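Local coordinates for protein peroxiredoxin (PDB 6TSB) that is a spore-coat protein that hydrolyses chitin through its C-terminal GH18 domain, the part in this structure, and probably reduces peroxides through a peroxiredoxin part outside this construct, at the interface of chains A and B. Numbering follows the deposited sequence. Chains: chain A/B, Peroxiredoxin.

Contact 1: the interface of chains A and B. Residues chain A 317, 329-330, 346; chain B 256-258.
A:Phe330 and B:Leu256 to B:Ile258 meet edge to edge as neighbouring parallel strands, bonded through their backbones. The amide N of A:Phe330 donates to the carbonyl O of B:Leu256 at 3.0 Å, tilted 27° from the carbonyl plane. Two residues along chain B, the N of B:Ile258 donates to the O of A:Phe330 at 2.9 Å, now lying in the carbonyl plane with a C=O···N angle of 156°. The two bonds use both backbone groups of A:Phe330 and thereby fix the strand register.

Among the side chains, A:Phe330 lays its ring face against the backbone of B:Gly257, whose CA stands 3.4 Å from the ring centroid in a CH-pi contact, displaced toward the CE2–CZ rim. A chi1 of 79° puts CG between the backbone N and the carbonyl carbon and folds the ring over this alpha-carbon. Beside the strands, CG2 of A:Val329 packs tightly on the end methyl CD1 of B:Ile258 at 3.2 Å, and A:Met346 SD approaches that CD1 at 4.0 Å.

One water links A:Lys317 NZ, at 2.9 Å, to the carbonyl O of B:Gly257, at 2.7 Å.

In the fold, strand 328-332 of chain A continues a sheet of the other subunit beside strand 254-259, while helices 311-323 and 341-351 of chain A bring A:Lys317 and A:Met346 against it. This is the strand pairing of a GH18 barrel, made here between chains.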
loop_
_atom_site.group_PDB
_atom_site.type_symbol
_atom_site.label_atom_id
_atom_site.label_comp_id
_atom_site.label_asym_id
_atom_site.label_seq_id
_atom_site.Cartn_x
_atom_site.Cartn_y
_atom_site.Cartn_z
ATOM N N LYS A 317 13.145 -7.819 -5.841
ATOM C CA LYS A 317 14.521 -8.375 -5.667
ATOM C C LYS A 317 14.605 -9.780 -6.276
ATOM O O LYS A 317 15.580 -10.005 -7.005
ATOM C CB LYS A 317 14.950 -8.319 -4.199
ATOM C CG LYS A 317 15.611 -6.992 -3.863
ATOM C CD LYS A 317 15.621 -6.592 -2.396
ATOM C CE LYS A 317 15.965 -5.123 -2.274
ATOM N NZ LYS A 317 16.416 -4.770 -0.919
ATOM N N VAL A 329 19.178 -16.263 -3.757
ATOM C CA VAL A 329 18.909 -15.197 -2.767
ATOM C C VAL A 329 19.127 -15.813 -1.381
ATOM O O VAL A 329 19.152 -17.044 -1.262
ATOM C CB VAL A 329 17.471 -14.701 -2.995
ATOM C CG1 VAL A 329 16.449 -15.769 -2.672
ATOM C CG2 VAL A 329 17.160 -13.432 -2.230
ATOM N N PHE A 330 19.285 -14.973 -0.376
ATOM C CA PHE A 330 19.543 -15.360 1.021
ATOM C C PHE A 330 19.030 -14.213 1.866
ATOM O O PHE A 330 18.979 -13.099 1.343
ATOM C CB PHE A 330 21.034 -15.641 1.284
ATOM C CG PHE A 330 21.959 -14.453 1.473
ATOM C CD1 PHE A 330 22.026 -13.783 2.685
ATOM C CD2 PHE A 330 22.788 -14.010 0.433
ATOM C CE1 PHE A 330 22.902 -12.725 2.881
ATOM C CE2 PHE A 330 23.657 -12.943 0.615
ATOM C CZ PHE A 330 23.711 -12.294 1.837
ATOM N N MET A 346 10.244 -14.779 -0.062
ATOM C CA MET A 346 11.572 -14.978 -0.691
ATOM C C MET A 346 11.617 -16.356 -1.380
ATOM O O MET A 346 12.075 -16.438 -2.539
ATOM C CB MET A 346 12.673 -14.830 0.365
ATOM C CG MET A 346 14.050 -14.969 -0.200
ATOM S SD MET A 346 15.318 -14.621 1.027
ATOM C CE MET A 346 15.315 -16.219 1.840
ATOM N N LEU B 256 21.941 -12.876 -3.794
ATOM C CA LEU B 256 21.470 -11.524 -3.415
ATOM C C LEU B 256 20.936 -11.606 -1.985
ATOM O O LEU B 256 20.087 -12.467 -1.713
ATOM C CB LEU B 256 20.400 -11.034 -4.402
ATOM C CG LEU B 256 20.147 -9.526 -4.386
ATOM C CD1 LEU B 256 19.634 -9.045 -5.736
ATOM C CD2 LEU B 256 19.201 -9.111 -3.274
ATOM N N GLY B 257 21.437 -10.730 -1.129
ATOM C CA GLY B 257 21.124 -10.710 0.307
ATOM C C GLY B 257 20.014 -9.727 0.585
ATOM O O GLY B 257 20.137 -8.563 0.132
ATOM N N ILE B 258 18.981 -10.184 1.302
ATOM C CA ILE B 258 17.827 -9.351 1.752
ATOM C C ILE B 258 17.844 -9.280 3.275
ATOM O O ILE B 258 17.891 -10.315 3.941
ATOM C CB ILE B 258 16.520 -9.964 1.232
ATOM C CG1 ILE B 258 16.607 -10.209 -0.278
ATOM C CG2 ILE B 258 15.314 -9.107 1.617
ATOM C CD1 ILE B 258 15.503 -11.069 -0.813
HETATM O O HOH W 1 18.885 -6.242 -0.442
#

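Contact 2: the interface of chains A and B. Residues chain A 221, 227-228, 230; chain B 290, 292-293.
The end of strand 286-290 and the turn after it, probably part of the small alpha+beta insertion that many GH18 chitinases carry between the seventh barrel strand and its helix, dock from chain B onto an irregular chain A loop that carries A:His221, A:Asp227, A:Ser228 and A:Leu230. The focus is the carboxylate of B:Asp290, whose OD2 accepts two hydrogen bonds from chain A.

The first comes from the imidazole of A:His221: NE2 donates to OD2 over 2.9 Å, nearly straight at 165° about the hydrogen. OD2 lies at the ring edge, essentially in the imidazole plane, whereas the carboxylate is turned 58° against the ring. The second comes from the hydroxyl of A:Ser228, whose OG stands 2.5 Å from OD2. Both donors reach OD2 from the same face of the carboxylate plane, the imidazole on the anti and the hydroxyl on the syn side, and both stand clear of that plane. The pairing of carboxylate and imidazole would be strengthened if the histidine were protonated, which the coordinates do not show.

Second-shell bonds set up the two partners. A:Leu230 N donates to A:Ser228 OG at 2.9 Å, which ties the hydroxyl to its own loop while it donates across. On the other side, chi1 of -161° swings CG of B:Asp290 away from its backbone N and carries the carboxylate across to A:His221 and A:Ser228. Within chain B it is steadied by the N of B:Ala293, which meets OD1 of B:Asp290 from above the carboxylate plane at 3.1 Å.

Carbon contacts flank the carboxylate. The CB of A:Ser228 lies 3.8 Å from CB of B:Thr292 and 3.7 Å from CB of B:Ala293. That alanine methyl also sits against the imidazole, with B:Ala293 CB 3.6 Å from A:His221 CD2.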
loop_
_atom_site.group_PDB
_atom_site.type_symbol
_atom_site.label_atom_id
_atom_site.label_comp_id
_atom_site.label_asym_id
_atom_site.label_seq_id
_atom_site.Cartn_x
_atom_site.Cartn_y
_atom_site.Cartn_z
ATOM N N HIS A 221 -17.590 -4.884 -1.445
ATOM C CA HIS A 221 -17.400 -3.416 -1.588
ATOM C C HIS A 221 -18.749 -2.692 -1.601
ATOM O O HIS A 221 -19.731 -3.225 -2.199
ATOM C CB HIS A 221 -16.656 -3.040 -2.868
ATOM C CG HIS A 221 -15.373 -3.767 -3.035
ATOM N ND1 HIS A 221 -14.391 -3.730 -2.075
ATOM C CD2 HIS A 221 -14.910 -4.533 -4.045
ATOM C CE1 HIS A 221 -13.365 -4.440 -2.485
ATOM N NE2 HIS A 221 -13.656 -4.938 -3.700
ATOM N N ASP A 227 -16.633 -3.527 -11.645
ATOM C CA ASP A 227 -16.974 -4.872 -11.101
ATOM C C ASP A 227 -15.677 -5.626 -10.744
ATOM O O ASP A 227 -14.595 -5.286 -11.321
ATOM C CB ASP A 227 -17.822 -5.688 -12.088
ATOM C CG ASP A 227 -19.261 -5.222 -12.282
ATOM O OD1 ASP A 227 -19.808 -4.568 -11.360
ATOM O OD2 ASP A 227 -19.839 -5.537 -13.357
ATOM N N SER A 228 -15.802 -6.619 -9.847
ATOM C CA SER A 228 -14.751 -7.567 -9.379
ATOM C C SER A 228 -15.416 -8.766 -8.676
ATOM O O SER A 228 -16.675 -8.834 -8.649
ATOM C CB SER A 228 -13.779 -6.882 -8.447
ATOM O OG SER A 228 -14.205 -7.016 -7.091
ATOM N N LEU A 230 -15.281 -9.158 -5.471
ATOM C CA LEU A 230 -15.608 -8.676 -4.106
ATOM C C LEU A 230 -16.705 -7.602 -4.143
ATOM O O LEU A 230 -16.905 -6.941 -3.120
ATOM C CB LEU A 230 -14.309 -8.152 -3.490
ATOM C CG LEU A 230 -13.219 -9.210 -3.327
ATOM C CD1 LEU A 230 -11.890 -8.566 -2.939
ATOM C CD2 LEU A 230 -13.651 -10.267 -2.311
ATOM N N ASP B 290 -8.400 -4.147 -4.174
ATOM C CA ASP B 290 -9.022 -4.735 -5.384
ATOM C C ASP B 290 -8.652 -3.821 -6.550
ATOM O O ASP B 290 -9.174 -2.703 -6.606
ATOM C CB ASP B 290 -10.520 -4.909 -5.156
ATOM C CG ASP B 290 -11.194 -5.881 -6.099
ATOM O OD1 ASP B 290 -10.694 -6.034 -7.249
ATOM O OD2 ASP B 290 -12.221 -6.479 -5.668
ATOM N N THR B 292 -9.029 -4.600 -9.818
ATOM C CA THR B 292 -10.229 -4.713 -10.707
ATOM C C THR B 292 -11.232 -3.623 -10.264
ATOM O O THR B 292 -11.321 -2.583 -10.959
ATOM C CB THR B 292 -10.821 -6.139 -10.689
ATOM O OG1 THR B 292 -9.813 -7.155 -10.651
ATOM C CG2 THR B 292 -11.714 -6.419 -11.879
ATOM N N ALA B 293 -11.816 -3.798 -9.068
ATOM C CA ALA B 293 -12.806 -2.919 -8.390
ATOM C C ALA B 293 -12.289 -1.484 -8.243
ATOM O O ALA B 293 -13.127 -0.570 -8.339
ATOM C CB ALA B 293 -13.171 -3.494 -7.047
#

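Contact 1 and contact 2 lie about 33 Å apart, measured between the centres of their C-alpha atoms, and share no residue. The chains exchange roles: chain A gives the later segment in contact 1, where it meets the barrel strand of chain B, and chain B gives it in contact 2, where it meets a loop of chain A. With the two-fold twins of both, this reciprocal arrangement is consistent with a domain-swapped dimer in which each subunit completes its partner's GH18 fold. Such a dimer may be particular to the crystal.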